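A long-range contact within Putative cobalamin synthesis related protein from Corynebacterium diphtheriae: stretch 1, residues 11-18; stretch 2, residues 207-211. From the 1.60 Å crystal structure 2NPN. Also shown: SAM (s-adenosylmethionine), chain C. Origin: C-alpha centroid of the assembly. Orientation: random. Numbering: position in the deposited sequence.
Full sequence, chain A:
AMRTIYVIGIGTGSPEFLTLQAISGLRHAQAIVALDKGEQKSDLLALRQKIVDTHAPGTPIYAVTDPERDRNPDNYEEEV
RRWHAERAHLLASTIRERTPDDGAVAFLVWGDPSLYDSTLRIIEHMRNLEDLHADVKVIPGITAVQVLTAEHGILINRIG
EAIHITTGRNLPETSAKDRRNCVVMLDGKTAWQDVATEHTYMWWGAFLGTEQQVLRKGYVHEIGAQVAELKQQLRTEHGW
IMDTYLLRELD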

# COMPACT_ATOMS: atom_id res chain seq x y z
N GLY A 11 4.95 5.99 0.70
CA GLY A 11 5.87 5.11 0.04
C GLY A 11 5.89 3.71 0.65
O GLY A 11 5.04 3.32 1.43
N THR A 12 6.93 2.97 0.30
CA THR A 12 7.02 1.56 0.50
C THR A 12 8.41 1.25 1.03
O THR A 12 9.37 1.45 0.31
CB THR A 12 6.86 0.82 -0.90
OG1 THR A 12 5.66 1.26 -1.57
CG2 THR A 12 6.84 -0.63 -0.76
N GLY A 13 8.51 0.79 2.27
CA GLY A 13 9.78 0.23 2.75
C GLY A 13 10.90 1.16 3.24
O GLY A 13 11.67 0.72 4.12
N SER A 14 11.02 2.39 2.70
CA SER A 14 12.13 3.33 2.99
C SER A 14 11.76 4.81 3.07
O SER A 14 11.02 5.28 2.20
CB SER A 14 13.18 3.24 1.87
OG SER A 14 14.07 4.35 1.95
N PRO A 15 12.31 5.57 4.05
CA PRO A 15 12.06 7.03 4.11
C PRO A 15 12.51 7.82 2.86
O PRO A 15 11.99 8.93 2.65
CB PRO A 15 12.86 7.50 5.33
CG PRO A 15 13.17 6.30 6.09
CD PRO A 15 13.19 5.13 5.16
N GLU A 16 13.43 7.25 2.07
CA GLU A 16 14.00 7.92 0.88
C GLU A 16 12.95 8.10 -0.22
O GLU A 16 13.11 8.93 -1.10
CB GLU A 16 15.22 7.15 0.30
CG GLU A 16 14.88 5.82 -0.46
CD GLU A 16 16.11 5.03 -0.93
OE1 GLU A 16 17.26 5.57 -0.92
OE2 GLU A 16 15.89 3.84 -1.31
N PHE A 17 11.87 7.33 -0.17
CA PHE A 17 10.83 7.44 -1.21
C PHE A 17 9.82 8.58 -0.97
O PHE A 17 8.97 8.82 -1.83
CB PHE A 17 10.03 6.12 -1.34
CG PHE A 17 10.86 4.94 -1.83
CD1 PHE A 17 11.58 4.99 -3.01
CD2 PHE A 17 10.85 3.74 -1.11
CE1 PHE A 17 12.33 3.89 -3.45
CE2 PHE A 17 11.59 2.66 -1.53
CZ PHE A 17 12.34 2.71 -2.67
N LEU A 18 9.87 9.26 0.17
CA LEU A 18 8.96 10.37 0.46
C LEU A 18 9.15 11.50 -0.53
O LEU A 18 10.29 11.85 -0.87
CB LEU A 18 9.19 10.95 1.86
CG LEU A 18 8.63 10.13 3.00
CD1 LEU A 18 9.01 10.86 4.32
CD2 LEU A 18 7.13 9.95 2.90
N PHE A 207 8.87 -7.51 0.86
CA PHE A 207 9.43 -6.53 1.78
C PHE A 207 10.22 -5.48 1.00
O PHE A 207 11.28 -5.01 1.45
CB PHE A 207 10.30 -7.23 2.84
CG PHE A 207 9.63 -8.40 3.52
CD1 PHE A 207 8.52 -8.19 4.35
CD2 PHE A 207 10.12 -9.67 3.38
CE1 PHE A 207 7.90 -9.24 5.01
CE2 PHE A 207 9.49 -10.77 4.04
CZ PHE A 207 8.39 -10.53 4.84
N LEU A 208 9.69 -5.10 -0.15
CA LEU A 208 10.36 -4.16 -1.04
C LEU A 208 10.62 -2.83 -0.36
O LEU A 208 9.76 -2.34 0.38
CB LEU A 208 9.49 -3.88 -2.27
CG LEU A 208 9.36 -5.04 -3.22
CD1 LEU A 208 8.17 -4.83 -4.13
CD2 LEU A 208 10.63 -5.25 -4.04
N GLY A 209 11.81 -2.27 -0.61
CA GLY A 209 12.20 -0.98 -0.07
C GLY A 209 12.95 -1.09 1.25
O GLY A 209 13.71 -0.16 1.60
N THR A 210 12.71 -2.17 1.99
CA THR A 210 13.17 -2.37 3.37
C THR A 210 14.51 -3.08 3.38
O THR A 210 14.98 -3.62 2.37
CB THR A 210 12.18 -3.24 4.22
OG1 THR A 210 12.36 -4.60 3.87
CG2 THR A 210 10.71 -2.81 4.06
N GLU A 211 15.14 -3.09 4.56
CA GLU A 211 16.37 -3.84 4.78
C GLU A 211 16.18 -5.36 4.69
O GLU A 211 17.16 -6.10 4.62
CB GLU A 211 16.95 -3.46 6.14
CG GLU A 211 17.46 -2.03 6.21
CD GLU A 211 18.08 -1.68 7.55
OE1 GLU A 211 17.46 -1.95 8.60
OE2 GLU A 211 19.20 -1.12 7.56
N SAM C . -1.33 1.54 -1.58
CA SAM C . -0.27 0.49 -1.66
C SAM C . 0.73 0.78 -2.76
O SAM C . 1.69 -0.01 -2.94
OXT SAM C . 0.61 1.83 -3.43
CB SAM C . -0.91 -0.90 -1.85
CG SAM C . -1.72 -1.38 -0.65
SD SAM C . -2.40 -3.08 -0.77
CE SAM C . -3.33 -3.04 0.79
C5' SAM C . -1.13 -4.23 -0.16
C4' SAM C . -0.37 -4.99 -1.27
O4' SAM C . 0.61 -4.15 -1.79
C3' SAM C . 0.39 -6.23 -0.81
O3' SAM C . -0.43 -7.36 -0.72
C2' SAM C . 1.47 -6.37 -1.85
O2' SAM C . 0.92 -6.87 -3.05
C1' SAM C . 1.80 -4.90 -2.02
N9 SAM C . 2.89 -4.44 -1.12
C8 SAM C . 2.80 -3.38 -0.24
N7 SAM C . 3.98 -3.17 0.35
C5 SAM C . 4.86 -4.07 -0.18
C6 SAM C . 6.21 -4.28 0.01
N6 SAM C . 6.95 -3.54 0.88
N1 SAM C . 6.84 -5.29 -0.71
C2 SAM C . 6.13 -6.02 -1.64
N3 SAM C . 4.79 -5.81 -1.84
C4 SAM C . 4.16 -4.84 -1.14

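Two loops can pack closely without a single hydrogen bond between them, as when glycines let their backbones touch. Here 210 Å² is buried, both sides summed, between segments more than 190 residues apart. Along the first, Gly 11 stands clear of the partner loop, its positive phi suiting glycine. Thr 12 makes the first contact: its CG2 lies 3.6 Å from Leu 208 O and 3.3 Å from SAM N6, touching protein and ligand alike. That carbonyl accepts a weak hydrogen bond from SAM N6, while Leu 208 N donates to SAM N1 at 2.9 Å. Gly 13 follows, its CA 3.9 Å from Gly 209 CA. A CB on either glycine would point into the other loop and clash, that of Gly 13 with Leu 208 O and that of Gly 209 with Thr 12 O. Without side chains on the two glycines the loops come close enough for two CA-H...O contacts, Gly 13 CA to Leu 208 O and Thr 210 CA to Gly 13 O, both 3.5 Å. Ser 14 brings CB within 3.5 Å of Gly 209 O, while its OG accepts a hydrogen bond from Glu 16 N. From a short 3-10 segment Phe 17 presents its ring edge, CE2 4.0 Å from Gly 209 CA. A type II turn, Phe 207 to Thr 210, shapes the partner loop, braced by Thr 210 OG1 donating to Phe 207 O.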